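Local coordinates for BDI_3064 protein (Parabacteroides distasonis ATCC 8503, PDB 5Z06) that hydrolyses linear beta-1,2-glucan and beta-1,2-glucooligosaccharides from the non-reducing end, releasing sophorose as an exo-acting glycoside hydrolase, at residues K199-H204 against V291-F296; W586-S591 against H605-T610; R632-N637 against Y646-A651. All blocks are in the same frame, centred on the assembly; numbering follows the deposited sequence.

Contact 1: residues K199-H204 against V291-F296; sequences KAYERH and VQEANF
Y201, in the turn after strand 194-200, faces E293 on helix 284-297, but the backbones stay well apart: the nearest CA pair, Y201 and V291, is separated by 10.5 Å. Two long side chains therefore span the gap. The Y201 hydroxyl donates to the carboxylate, with OH 2.7 Å from E293 OE1. The oxygen is met on its syn side, 23° out of the carboxylate plane, and E293 OE2 lies 3.0 Å from the same Y201 OH, so the phenol sits before the mouth of the carboxylate. From the ring's side, OE1 lies at the edge near the ring plane, while ring and carboxylate planes are turned 48° apart. E293 reaches this place because CG is anti to the backbone N (chi1 176°) and the chain runs on extended. Its other oxygen, OE2, forms a salt bridge with R297 one helical turn on, which probably favours the ionised carboxylate.

The segment K199-H204 is the hairpin connection between antiparallel strands 194-200 and 204-210, closed by Y201 N to H204 O at 2.8 Å. The contact thus ties an edge of this small beta sheet to a helix on the chain's helical side. Within the turn, E202 OE1 takes R203 NE at 2.7 Å through its anti lone pair, and R636 is a second cationic partner. The Y201 side chain also packs on M290 and R297 of helix 284-297.

Contact 2: residues W586-S591 against H605-T610; sequences WGLTAS and HRDNGT
L588 pushes its two methyl groups against the loop H605-T610, and their different targets define the contact. CD1 lies against the D607 carboxylate, 3.5 Å from D607 CG, whereas CD2 approaches the backbone, 3.1 Å from T610 O. D607 OD1 is about equally near both methyls, and the two side chains cross at roughly a right angle. For L588, CG is anti to the carbonyl carbon (chi1 -71°), which directs the fork at the loop.

The carboxylate beside this apolar group is satisfied elsewhere: D607 OD1 accepts from Y581 OH and OD2 from Y570 OH, with a weak bond from G609 N to OD1 besides. N608 forms an Asx turn, its OD1 accepting from T610 N at 3.2 Å and T610 OG1 at 2.6 Å. The hydroxyl comes from above the carbonyl plane, 37° out of it, while the amide N is tilted only 16°. T610 OG1 is turned toward N608, and the branch left over, CG2, meets S591 OG at 4.1 Å.

A water bridges the backbones, donating to T610 O at 2.8 Å and accepting from T589 N at 3.2 Å. Helix 556-573 backs L588 through Y570 and C571, strand 590-592 pairs with 597-599 in a short antiparallel hairpin, and T610 packs on Q598 of that second strand.

Contact 3: residues R632-N637 against Y646-A651; sequences RNYYRN and YGFRDA
F648 sends its ring toward the segment R632-N637, touching Y634 and Y635; the nearest CA atoms, those of Y634 and F648, are 7.8 Å apart.

The aromatic interaction is a T-shaped pair: the edge of the Y634 ring is turned to the face of F648, with centroids 5.8 Å apart and planes at 72°. The CB bond of Y634 points toward the strand, but with CG anti to the carbonyl carbon (chi1 -65°) the ring leads off past F648, and its hydroxyl makes a weak hydrogen bond to W586 O.

Apolar contacts gather at the outer rim of F648. CE1 lies 3.3 Å from Y634 CB, and CZ lies 4.0 Å from Y635 CB, which places the rim against the first carbons of two consecutive helical residues. Backbone atoms share in this: Y635 N stands 3.4 Å from F648 CE1, at the ring edge near its plane, and Y635 CA is also in that plane. Replacing F648 with an alanine would probably open a gap beside the helix and leave the Y634 ring edge without the face it meets.

Within R632-N637, N637 ND2 donates to N633 OD1 at 2.7 Å, in the carbonyl plane and on a lone pair.

The contact brings the C-terminal part of helix 624-636 against strand 647-648, which pairs with strand 643-644 in a two-stranded antiparallel sheet. W643 of that hairpin meets both F648 and Y635 edge-to-face, L617 of helix 614-617 touches Y634 and F648, and L287 and M290 of helix 284-297 pack on Y635.

Contact 1 closes before contact 2 opens along the chain, and contact 2 closes before contact 3, yet in space contact 3 touches both others. Its centre is 10 Å from that of contact 1 and 16 Å from that of contact 2, whereas contacts 1 and 2 are 25 Å apart with nearest atoms about 12 Å apart. Helix 624-636 joins contact 3 to the hairpin of contact 1 through Y635 OH with H204 ND1 and a salt bridge between R636 and E202. S591 and T610 pack on A651. Contacts 2 and 3 belong to the glycoamylase-like region; contact 1 joins helix 284-297 to the hairpin of the three-stranded sheet 194-200, 204-210 and 243-247.

Contact 1: residues K199-H204 against V291-F296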
ATOM      1  N   LYS A 199       0.858  20.791   9.896  1.00 34.97           N
ATOM      2  CA  LYS A 199       1.563  20.189  10.991  1.00 36.61           C
ATOM      3  C   LYS A 199       2.959  19.901  10.478  1.00 33.44           C
ATOM      4  O   LYS A 199       3.144  19.098   9.559  1.00 32.10           O
ATOM      5  CB  LYS A 199       0.793  18.949  11.474  1.00 38.25           C
ATOM      6  CG  LYS A 199       1.423  18.161  12.602  1.00 44.55           C
ATOM      7  CD  LYS A 199       1.895  18.956  13.811  1.00 50.25           C
ATOM      8  CE  LYS A 199       2.582  18.012  14.795  1.00 50.59           C
ATOM      9  NZ  LYS A 199       3.204  18.775  15.905  1.00 50.32           N
ATOM     10  N   ALA A 200       3.934  20.612  11.026  1.00 31.28           N
ATOM     11  CA  ALA A 200       5.309  20.443  10.604  1.00 31.96           C
ATOM     12  C   ALA A 200       5.935  19.326  11.393  1.00 29.73           C
ATOM     13  O   ALA A 200       5.563  19.043  12.521  1.00 29.57           O
ATOM     14  CB  ALA A 200       6.111  21.719  10.776  1.00 33.02           C
ATOM     15  N   TYR A 201       6.877  18.676  10.746  1.00 28.34           N
ATOM     16  CA  TYR A 201       7.767  17.732  11.374  1.00 29.64           C
ATOM     17  C   TYR A 201       9.167  18.223  11.011  1.00 29.86           C
ATOM     18  O   TYR A 201       9.370  19.439  10.955  1.00 31.69           O
ATOM     19  CB  TYR A 201       7.407  16.328  10.889  1.00 29.13           C
ATOM     20  CG  TYR A 201       6.030  15.951  11.358  1.00 28.43           C
ATOM     21  CD1 TYR A 201       4.926  16.344  10.637  1.00 28.68           C
ATOM     22  CD2 TYR A 201       5.833  15.245  12.549  1.00 28.34           C
ATOM     23  CE1 TYR A 201       3.657  16.024  11.054  1.00 28.13           C
ATOM     24  CE2 TYR A 201       4.560  14.912  12.981  1.00 27.71           C
ATOM     25  CZ  TYR A 201       3.480  15.305  12.215  1.00 28.65           C
ATOM     26  OH  TYR A 201       2.191  15.034  12.576  1.00 30.57           O
ATOM     27  N   GLU A 202      10.119  17.339  10.750  1.00 28.18           N
ATOM     28  CA  GLU A 202      11.479  17.773  10.492  1.00 28.13           C
ATOM     29  C   GLU A 202      11.739  18.119   9.039  1.00 29.10           C
ATOM     30  O   GLU A 202      12.406  19.123   8.717  1.00 28.89           O
ATOM     31  CB  GLU A 202      12.446  16.707  10.952  1.00 28.60           C
ATOM     32  CG  GLU A 202      13.897  17.149  10.820  1.00 29.96           C
ATOM     33  CD  GLU A 202      14.844  16.082  11.222  1.00 28.76           C
ATOM     34  OE1 GLU A 202      15.533  15.574  10.331  1.00 32.85           O
ATOM     35  OE2 GLU A 202      14.899  15.744  12.410  1.00 28.56           O
ATOM     36  N   ARG A 203      11.246  17.269   8.160  1.00 30.04           N
ATOM     37  CA  ARG A 203      11.499  17.400   6.732  1.00 29.78           C
ATOM     38  C   ARG A 203      10.241  17.651   5.948  1.00 29.38           C
ATOM     39  O   ARG A 203      10.292  17.809   4.716  1.00 30.00           O
ATOM     40  CB  ARG A 203      12.160  16.128   6.226  1.00 31.09           C
ATOM     41  CG  ARG A 203      13.369  15.708   7.030  1.00 31.81           C
ATOM     42  CD  ARG A 203      14.442  16.757   6.965  1.00 33.79           C
ATOM     43  NE  ARG A 203      15.617  16.319   7.699  1.00 37.19           N
ATOM     44  CZ  ARG A 203      16.866  16.619   7.381  1.00 40.15           C
ATOM     45  NH1 ARG A 203      17.132  17.375   6.327  1.00 46.09           N
ATOM     46  NH2 ARG A 203      17.859  16.169   8.128  1.00 40.91           N
ATOM     47  N   HIS A 204       9.105  17.721   6.634  1.00 26.12           N
ATOM     48  CA  HIS A 204       7.872  17.870   5.915  1.00 25.61           C
ATOM     49  C   HIS A 204       6.827  18.555   6.724  1.00 24.47           C
ATOM     50  O   HIS A 204       6.937  18.621   7.939  1.00 24.60           O
ATOM     51  CB  HIS A 204       7.358  16.523   5.432  1.00 24.70           C
ATOM     52  CG  HIS A 204       6.590  15.786   6.458  1.00 24.97           C
ATOM     53  ND1 HIS A 204       7.198  15.119   7.493  1.00 24.71           N
ATOM     54  CD2 HIS A 204       5.255  15.623   6.621  1.00 23.97           C
ATOM     55  CE1 HIS A 204       6.265  14.574   8.252  1.00 26.16           C
ATOM     56  NE2 HIS A 204       5.081  14.867   7.747  1.00 24.28           N
ATOM     57  N   VAL A 291       5.966   8.617  12.786  1.00 25.23           N
ATOM     58  CA  VAL A 291       5.783   7.427  11.965  1.00 25.25           C
ATOM     59  C   VAL A 291       4.547   6.657  12.426  1.00 25.21           C
ATOM     60  O   VAL A 291       3.738   6.249  11.614  1.00 25.03           O
ATOM     61  CB  VAL A 291       7.030   6.545  11.952  1.00 24.42           C
ATOM     62  CG1 VAL A 291       6.765   5.227  11.218  1.00 24.66           C
ATOM     63  CG2 VAL A 291       8.164   7.287  11.262  1.00 25.09           C
ATOM     64  N   GLN A 292       4.409   6.483  13.731  1.00 26.04           N
ATOM     65  CA  GLN A 292       3.262   5.816  14.277  1.00 25.55           C
ATOM     66  C   GLN A 292       1.994   6.546  13.871  1.00 27.17           C
ATOM     67  O   GLN A 292       1.025   5.917  13.468  1.00 27.34           O
ATOM     68  CB  GLN A 292       3.343   5.794  15.797  1.00 26.63           C
ATOM     69  CG  GLN A 292       4.304   4.779  16.354  1.00 25.96           C
ATOM     70  CD  GLN A 292       4.109   4.612  17.844  1.00 25.73           C
ATOM     71  OE1 GLN A 292       4.438   5.504  18.618  1.00 26.99           O
ATOM     72  NE2 GLN A 292       3.571   3.464  18.252  1.00 25.21           N
ATOM     73  N   GLU A 293       2.014   7.877  13.978  1.00 25.95           N
ATOM     74  CA  GLU A 293       0.855   8.693  13.685  1.00 27.67           C
ATOM     75  C   GLU A 293       0.474   8.634  12.232  1.00 25.41           C
ATOM     76  O   GLU A 293      -0.682   8.415  11.908  1.00 24.91           O
ATOM     77  CB  GLU A 293       1.097  10.155  14.073  1.00 30.29           C
ATOM     78  CG  GLU A 293      -0.023  11.133  13.719  1.00 32.31           C
ATOM     79  CD  GLU A 293       0.483  12.573  13.595  1.00 37.12           C
ATOM     80  OE1 GLU A 293       1.624  12.890  14.055  1.00 36.95           O
ATOM     81  OE2 GLU A 293      -0.261  13.400  13.020  1.00 40.44           O
ATOM     82  N   ALA A 294       1.430   8.867  11.353  1.00 24.40           N
ATOM     83  CA  ALA A 294       1.136   8.852   9.931  1.00 24.62           C
ATOM     84  C   ALA A 294       0.522   7.512   9.494  1.00 24.22           C
ATOM     85  O   ALA A 294      -0.395   7.481   8.685  1.00 23.72           O
ATOM     86  CB  ALA A 294       2.384   9.139   9.132  1.00 24.56           C
ATOM     87  N   ASN A 295       1.050   6.420  10.025  1.00 24.29           N
ATOM     88  CA  ASN A 295       0.537   5.104   9.684  1.00 24.95           C
ATOM     89  C   ASN A 295      -0.840   4.915  10.296  1.00 24.80           C
ATOM     90  O   ASN A 295      -1.716   4.373   9.681  1.00 26.56           O
ATOM     91  CB  ASN A 295       1.490   4.040  10.142  1.00 25.14           C
ATOM     92  CG  ASN A 295       2.674   3.876   9.211  1.00 25.70           C
ATOM     93  OD1 ASN A 295       2.567   3.231   8.194  1.00 27.03           O
ATOM     94  ND2 ASN A 295       3.822   4.411   9.596  1.00 25.06           N
ATOM     95  N   PHE A 296      -1.029   5.392  11.517  1.00 26.43           N
ATOM     96  CA  PHE A 296      -2.335   5.364  12.168  1.00 26.27           C
ATOM     97  C   PHE A 296      -3.423   6.039  11.318  1.00 26.29           C
ATOM     98  O   PHE A 296      -4.558   5.560  11.245  1.00 26.60           O
ATOM     99  CB  PHE A 296      -2.204   6.022  13.540  1.00 26.82           C
ATOM    100  CG  PHE A 296      -3.474   6.493  14.122  1.00 26.98           C
ATOM    101  CD1 PHE A 296      -3.957   7.763  13.822  1.00 28.68           C
ATOM    102  CD2 PHE A 296      -4.176   5.698  15.009  1.00 28.44           C
ATOM    103  CE1 PHE A 296      -5.133   8.226  14.384  1.00 29.25           C
ATOM    104  CE2 PHE A 296      -5.346   6.167  15.593  1.00 29.03           C
ATOM    105  CZ  PHE A 296      -5.823   7.429  15.285  1.00 29.26           C
TER

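Contact 2: residues W586-S591 against H605-T610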
ATOM      1  N   TRP A 586      16.624  -2.070   4.621  1.00 25.54           N
ATOM      2  CA  TRP A 586      16.547  -3.512   4.731  1.00 23.57           C
ATOM      3  C   TRP A 586      15.155  -3.887   5.167  1.00 24.45           C
ATOM      4  O   TRP A 586      14.396  -3.032   5.588  1.00 25.92           O
ATOM      5  CB  TRP A 586      17.543  -3.981   5.782  1.00 23.39           C
ATOM      6  CG  TRP A 586      17.197  -3.487   7.172  1.00 23.23           C
ATOM      7  CD1 TRP A 586      17.497  -2.268   7.714  1.00 23.77           C
ATOM      8  CD2 TRP A 586      16.462  -4.193   8.160  1.00 23.25           C
ATOM      9  NE1 TRP A 586      16.990  -2.182   9.004  1.00 24.33           N
ATOM     10  CE2 TRP A 586      16.348  -3.349   9.295  1.00 24.06           C
ATOM     11  CE3 TRP A 586      15.890  -5.455   8.206  1.00 25.55           C
ATOM     12  CZ2 TRP A 586      15.698  -3.747  10.467  1.00 25.20           C
ATOM     13  CZ3 TRP A 586      15.232  -5.850   9.372  1.00 25.34           C
ATOM     14  CH2 TRP A 586      15.146  -4.997  10.481  1.00 24.80           C
ATOM     15  N   GLY A 587      14.863  -5.176   5.144  1.00 25.25           N
ATOM     16  CA  GLY A 587      13.567  -5.702   5.581  1.00 23.86           C
ATOM     17  C   GLY A 587      12.752  -6.154   4.404  1.00 22.82           C
ATOM     18  O   GLY A 587      11.594  -5.795   4.270  1.00 23.59           O
ATOM     19  N   LEU A 588      13.355  -6.974   3.558  1.00 22.80           N
ATOM     20  CA  LEU A 588      12.666  -7.512   2.432  1.00 24.44           C
ATOM     21  C   LEU A 588      11.452  -8.281   2.865  1.00 25.08           C
ATOM     22  O   LEU A 588      11.511  -9.110   3.773  1.00 26.85           O
ATOM     23  CB  LEU A 588      13.594  -8.389   1.586  1.00 27.29           C
ATOM     24  CG  LEU A 588      14.645  -7.539   0.835  1.00 27.38           C
ATOM     25  CD1 LEU A 588      15.759  -8.388   0.253  1.00 28.46           C
ATOM     26  CD2 LEU A 588      13.996  -6.741  -0.270  1.00 27.36           C
ATOM     27  N   THR A 589      10.342  -7.989   2.203  1.00 24.99           N
ATOM     28  CA  THR A 589       9.060  -8.574   2.557  1.00 25.09           C
ATOM     29  C   THR A 589       8.087  -8.367   1.384  1.00 25.34           C
ATOM     30  O   THR A 589       8.432  -7.813   0.323  1.00 22.76           O
ATOM     31  CB  THR A 589       8.510  -7.978   3.890  1.00 25.85           C
ATOM     32  OG1 THR A 589       7.254  -8.568   4.232  1.00 25.80           O
ATOM     33  CG2 THR A 589       8.310  -6.506   3.791  1.00 25.05           C
ATOM     34  N   ALA A 590       6.874  -8.848   1.589  1.00 26.15           N
ATOM     35  CA  ALA A 590       5.856  -8.813   0.564  1.00 26.16           C
ATOM     36  C   ALA A 590       5.342  -7.419   0.331  1.00 26.50           C
ATOM     37  O   ALA A 590       5.114  -6.645   1.275  1.00 26.09           O
ATOM     38  CB  ALA A 590       4.700  -9.706   0.938  1.00 26.30           C
ATOM     39  N   SER A 591       5.109  -7.125  -0.941  1.00 29.06           N
ATOM     40  CA  SER A 591       4.369  -5.948  -1.324  1.00 28.84           C
ATOM     41  C   SER A 591       3.961  -6.070  -2.758  1.00 30.03           C
ATOM     42  O   SER A 591       4.501  -6.902  -3.519  1.00 29.61           O
ATOM     43  CB  SER A 591       5.240  -4.688  -1.141  1.00 29.10           C
ATOM     44  OG  SER A 591       6.160  -4.518  -2.199  1.00 29.24           O
ATOM     45  N   HIS A 605      16.555 -14.967  -5.311  1.00 27.84           N
ATOM     46  CA  HIS A 605      15.384 -15.257  -6.155  1.00 27.89           C
ATOM     47  C   HIS A 605      14.094 -14.565  -5.681  1.00 27.44           C
ATOM     48  O   HIS A 605      13.051 -14.678  -6.335  1.00 30.35           O
ATOM     49  CB  HIS A 605      15.172 -16.761  -6.256  1.00 27.33           C
ATOM     50  CG  HIS A 605      14.554 -17.369  -5.034  1.00 27.46           C
ATOM     51  ND1 HIS A 605      15.177 -17.366  -3.809  1.00 26.08           N
ATOM     52  CD2 HIS A 605      13.354 -17.975  -4.848  1.00 26.42           C
ATOM     53  CE1 HIS A 605      14.403 -17.967  -2.925  1.00 26.80           C
ATOM     54  NE2 HIS A 605      13.278 -18.326  -3.524  1.00 24.68           N
ATOM     55  N   ARG A 606      14.155 -13.875  -4.548  1.00 26.88           N
ATOM     56  CA  ARG A 606      13.038 -13.137  -4.025  1.00 26.32           C
ATOM     57  C   ARG A 606      13.524 -11.738  -3.679  1.00 26.86           C
ATOM     58  O   ARG A 606      13.050 -11.117  -2.725  1.00 25.20           O
ATOM     59  CB  ARG A 606      12.474 -13.869  -2.800  1.00 26.58           C
ATOM     60  CG  ARG A 606      11.869 -15.225  -3.130  1.00 27.29           C
ATOM     61  CD  ARG A 606      10.436 -15.119  -3.655  1.00 28.47           C
ATOM     62  NE  ARG A 606       9.953 -16.423  -4.111  1.00 29.00           N
ATOM     63  CZ  ARG A 606      10.067 -16.906  -5.349  1.00 30.48           C
ATOM     64  NH1 ARG A 606      10.596 -16.182  -6.334  1.00 29.43           N
ATOM     65  NH2 ARG A 606       9.596 -18.120  -5.616  1.00 31.44           N
ATOM     66  N   ASP A 607      14.472 -11.232  -4.468  1.00 27.73           N
ATOM     67  CA  ASP A 607      14.942  -9.853  -4.300  1.00 26.75           C
ATOM     68  C   ASP A 607      15.203  -9.255  -5.672  1.00 27.39           C
ATOM     69  O   ASP A 607      15.942  -9.823  -6.461  1.00 26.49           O
ATOM     70  CB  ASP A 607      16.210  -9.857  -3.480  1.00 25.65           C
ATOM     71  CG  ASP A 607      16.705  -8.482  -3.160  1.00 25.87           C
ATOM     72  OD1 ASP A 607      15.903  -7.533  -3.194  1.00 24.83           O
ATOM     73  OD2 ASP A 607      17.909  -8.353  -2.856  1.00 28.70           O
ATOM     74  N   ASN A 608      14.596  -8.107  -5.941  1.00 28.03           N
ATOM     75  CA  ASN A 608      14.783  -7.412  -7.210  1.00 26.18           C
ATOM     76  C   ASN A 608      15.003  -5.915  -6.985  1.00 24.95           C
ATOM     77  O   ASN A 608      14.817  -5.117  -7.896  1.00 25.79           O
ATOM     78  CB  ASN A 608      13.575  -7.667  -8.116  1.00 25.24           C
ATOM     79  CG  ASN A 608      12.284  -7.204  -7.484  1.00 26.28           C
ATOM     80  OD1 ASN A 608      12.288  -6.498  -6.468  1.00 27.25           O
ATOM     81  ND2 ASN A 608      11.179  -7.598  -8.065  1.00 26.27           N
ATOM     82  N   GLY A 609      15.410  -5.540  -5.785  1.00 24.52           N
ATOM     83  CA  GLY A 609      15.674  -4.136  -5.452  1.00 26.20           C
ATOM     84  C   GLY A 609      14.539  -3.425  -4.755  1.00 24.81           C
ATOM     85  O   GLY A 609      14.676  -2.268  -4.352  1.00 23.32           O
ATOM     86  N   THR A 610      13.441  -4.137  -4.583  1.00 25.06           N
ATOM     87  CA  THR A 610      12.246  -3.562  -4.023  1.00 26.17           C
ATOM     88  C   THR A 610      12.241  -3.747  -2.530  1.00 26.81           C
ATOM     89  O   THR A 610      12.279  -4.876  -2.044  1.00 27.03           O
ATOM     90  CB  THR A 610      11.016  -4.252  -4.562  1.00 24.86           C
ATOM     91  OG1 THR A 610      11.080  -4.204  -5.975  1.00 25.33           O
ATOM     92  CG2 THR A 610       9.746  -3.574  -4.049  1.00 25.28           C
TER
HETATM   93  O   HOH W   1      10.665  -5.590   0.100  1.00 22.74           O

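Contact 3: residues R632-N637 against Y646-A651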
ATOM      1  N   ARG A 632      15.084   6.494   9.989  1.00 24.68           N
ATOM      2  CA  ARG A 632      15.782   7.749   9.756  1.00 24.68           C
ATOM      3  C   ARG A 632      16.157   7.957   8.306  1.00 25.94           C
ATOM      4  O   ARG A 632      16.007   9.050   7.777  1.00 27.79           O
ATOM      5  CB  ARG A 632      17.044   7.789  10.564  1.00 27.17           C
ATOM      6  CG  ARG A 632      16.843   8.015  12.044  1.00 27.90           C
ATOM      7  CD  ARG A 632      18.210   8.216  12.656  1.00 30.38           C
ATOM      8  NE  ARG A 632      18.253   7.778  14.037  1.00 31.32           N
ATOM      9  CZ  ARG A 632      18.944   6.747  14.502  1.00 32.19           C
ATOM     10  NH1 ARG A 632      19.705   5.984  13.701  1.00 35.47           N
ATOM     11  NH2 ARG A 632      18.879   6.471  15.802  1.00 30.43           N
ATOM     12  N   ASN A 633      16.651   6.889   7.674  1.00 26.33           N
ATOM     13  CA  ASN A 633      17.010   6.884   6.287  1.00 24.61           C
ATOM     14  C   ASN A 633      15.790   7.094   5.399  1.00 26.71           C
ATOM     15  O   ASN A 633      15.771   7.983   4.540  1.00 24.67           O
ATOM     16  CB  ASN A 633      17.641   5.536   5.946  1.00 25.00           C
ATOM     17  CG  ASN A 633      18.136   5.467   4.522  1.00 24.32           C
ATOM     18  OD1 ASN A 633      18.655   6.456   4.000  1.00 22.66           O
ATOM     19  ND2 ASN A 633      18.014   4.286   3.897  1.00 24.06           N
ATOM     20  N   TYR A 634      14.776   6.262   5.601  1.00 25.84           N
ATOM     21  CA  TYR A 634      13.559   6.346   4.790  1.00 26.56           C
ATOM     22  C   TYR A 634      12.941   7.742   4.812  1.00 25.46           C
ATOM     23  O   TYR A 634      12.528   8.274   3.772  1.00 24.83           O
ATOM     24  CB  TYR A 634      12.527   5.322   5.271  1.00 24.93           C
ATOM     25  CG  TYR A 634      12.908   3.887   5.092  1.00 25.08           C
ATOM     26  CD1 TYR A 634      13.882   3.499   4.188  1.00 25.02           C
ATOM     27  CD2 TYR A 634      12.241   2.894   5.803  1.00 25.93           C
ATOM     28  CE1 TYR A 634      14.224   2.173   4.030  1.00 26.55           C
ATOM     29  CE2 TYR A 634      12.547   1.571   5.626  1.00 26.70           C
ATOM     30  CZ  TYR A 634      13.556   1.215   4.751  1.00 26.29           C
ATOM     31  OH  TYR A 634      13.889  -0.093   4.574  1.00 26.51           O
ATOM     32  N   TYR A 635      12.875   8.316   6.010  1.00 23.84           N
ATOM     33  CA  TYR A 635      12.351   9.643   6.180  1.00 24.10           C
ATOM     34  C   TYR A 635      13.310  10.711   5.673  1.00 24.61           C
ATOM     35  O   TYR A 635      12.955  11.473   4.777  1.00 25.20           O
ATOM     36  CB  TYR A 635      12.006   9.894   7.627  1.00 23.62           C
ATOM     37  CG  TYR A 635      11.356  11.215   7.836  1.00 24.31           C
ATOM     38  CD1 TYR A 635      10.113  11.500   7.268  1.00 24.80           C
ATOM     39  CD2 TYR A 635      11.979  12.209   8.575  1.00 25.18           C
ATOM     40  CE1 TYR A 635       9.517  12.743   7.445  1.00 24.91           C
ATOM     41  CE2 TYR A 635      11.392  13.449   8.738  1.00 24.96           C
ATOM     42  CZ  TYR A 635      10.161  13.711   8.175  1.00 24.76           C
ATOM     43  OH  TYR A 635       9.587  14.947   8.365  1.00 23.63           O
ATOM     44  N   ARG A 636      14.510  10.783   6.244  1.00 25.20           N
ATOM     45  CA  ARG A 636      15.369  11.931   5.978  1.00 26.16           C
ATOM     46  C   ARG A 636      15.992  11.899   4.619  1.00 26.79           C
ATOM     47  O   ARG A 636      16.140  12.941   4.043  1.00 26.61           O
ATOM     48  CB  ARG A 636      16.471  12.084   7.003  1.00 27.07           C
ATOM     49  CG  ARG A 636      15.960  12.618   8.318  1.00 28.50           C
ATOM     50  CD  ARG A 636      17.035  12.514   9.370  1.00 27.43           C
ATOM     51  NE  ARG A 636      16.541  13.099  10.607  1.00 27.94           N
ATOM     52  CZ  ARG A 636      16.741  12.621  11.827  1.00 26.33           C
ATOM     53  NH1 ARG A 636      17.440  11.527  12.019  1.00 26.71           N
ATOM     54  NH2 ARG A 636      16.221  13.242  12.867  1.00 26.81           N
ATOM     55  N   ASN A 637      16.368  10.721   4.126  1.00 28.39           N
ATOM     56  CA  ASN A 637      17.052  10.611   2.829  1.00 28.38           C
ATOM     57  C   ASN A 637      16.098  10.325   1.699  1.00 28.33           C
ATOM     58  O   ASN A 637      16.218  10.952   0.649  1.00 28.24           O
ATOM     59  CB  ASN A 637      18.147   9.554   2.864  1.00 30.27           C
ATOM     60  CG  ASN A 637      19.216   9.890   3.859  1.00 32.85           C
ATOM     61  OD1 ASN A 637      19.627  11.054   3.964  1.00 35.76           O
ATOM     62  ND2 ASN A 637      19.654   8.895   4.628  1.00 31.56           N
ATOM     63  N   TYR A 646       0.034   8.855   4.614  1.00 26.42           N
ATOM     64  CA  TYR A 646      -0.315   7.758   5.492  1.00 25.71           C
ATOM     65  C   TYR A 646       0.903   6.976   5.959  1.00 25.54           C
ATOM     66  O   TYR A 646       0.802   5.809   6.292  1.00 26.79           O
ATOM     67  CB  TYR A 646      -1.351   6.860   4.843  1.00 26.95           C
ATOM     68  CG  TYR A 646      -2.722   7.475   4.653  1.00 28.94           C
ATOM     69  CD1 TYR A 646      -3.244   8.423   5.538  1.00 31.95           C
ATOM     70  CD2 TYR A 646      -3.511   7.094   3.600  1.00 30.30           C
ATOM     71  CE1 TYR A 646      -4.490   8.966   5.333  1.00 31.65           C
ATOM     72  CE2 TYR A 646      -4.766   7.622   3.413  1.00 30.99           C
ATOM     73  CZ  TYR A 646      -5.242   8.548   4.283  1.00 30.84           C
ATOM     74  OH  TYR A 646      -6.479   9.056   4.067  1.00 34.04           O
ATOM     75  N   GLY A 647       2.040   7.653   6.047  1.00 24.27           N
ATOM     76  CA  GLY A 647       3.279   7.046   6.479  1.00 24.46           C
ATOM     77  C   GLY A 647       4.094   6.816   5.230  1.00 25.13           C
ATOM     78  O   GLY A 647       3.908   7.491   4.217  1.00 26.36           O
ATOM     79  N   PHE A 648       4.982   5.848   5.282  1.00 26.11           N
ATOM     80  CA  PHE A 648       5.834   5.601   4.136  1.00 26.75           C
ATOM     81  C   PHE A 648       5.040   4.916   3.065  1.00 25.54           C
ATOM     82  O   PHE A 648       4.148   4.125   3.353  1.00 25.81           O
ATOM     83  CB  PHE A 648       7.057   4.774   4.486  1.00 25.56           C
ATOM     84  CG  PHE A 648       7.951   5.430   5.472  1.00 26.64           C
ATOM     85  CD1 PHE A 648       8.903   6.340   5.057  1.00 27.27           C
ATOM     86  CD2 PHE A 648       7.866   5.123   6.821  1.00 26.99           C
ATOM     87  CE1 PHE A 648       9.745   6.931   5.977  1.00 26.48           C
ATOM     88  CE2 PHE A 648       8.702   5.730   7.742  1.00 26.08           C
ATOM     89  CZ  PHE A 648       9.636   6.632   7.316  1.00 25.95           C
ATOM     90  N   ARG A 649       5.401   5.197   1.826  1.00 25.20           N
ATOM     91  CA  ARG A 649       4.800   4.488   0.717  1.00 27.61           C
ATOM     92  C   ARG A 649       5.104   3.012   0.823  1.00 26.48           C
ATOM     93  O   ARG A 649       6.058   2.606   1.458  1.00 26.97           O
ATOM     94  CB  ARG A 649       5.266   5.069  -0.606  1.00 29.16           C
ATOM     95  CG  ARG A 649       4.811   6.502  -0.725  1.00 29.55           C
ATOM     96  CD  ARG A 649       5.063   7.093  -2.086  1.00 30.66           C
ATOM     97  NE  ARG A 649       4.796   8.516  -2.006  1.00 31.91           N
ATOM     98  CZ  ARG A 649       3.583   9.055  -2.046  1.00 32.91           C
ATOM     99  NH1 ARG A 649       2.491   8.292  -2.183  1.00 32.38           N
ATOM    100  NH2 ARG A 649       3.467  10.370  -1.954  1.00 33.59           N
ATOM    101  N   ASP A 650       4.257   2.207   0.223  1.00 26.90           N
ATOM    102  CA  ASP A 650       4.294   0.776   0.462  1.00 26.56           C
ATOM    103  C   ASP A 650       5.634   0.115   0.170  1.00 26.93           C
ATOM    104  O   ASP A 650       6.051  -0.786   0.892  1.00 26.56           O
ATOM    105  CB  ASP A 650       3.235   0.091  -0.357  1.00 27.06           C
ATOM    106  CG  ASP A 650       2.975  -1.302   0.109  1.00 28.70           C
ATOM    107  OD1 ASP A 650       2.794  -1.475   1.331  1.00 28.65           O
ATOM    108  OD2 ASP A 650       2.934  -2.218  -0.748  1.00 31.42           O
ATOM    109  N   ALA A 651       6.292   0.579  -0.884  1.00 25.63           N
ATOM    110  CA  ALA A 651       7.535   0.010  -1.329  1.00 25.82           C
ATOM    111  C   ALA A 651       8.203   0.940  -2.284  1.00 24.80           C
ATOM    112  O   ALA A 651       7.561   1.778  -2.900  1.00 25.55           O
ATOM    113  CB  ALA A 651       7.299  -1.335  -2.024  1.00 25.00           C
TER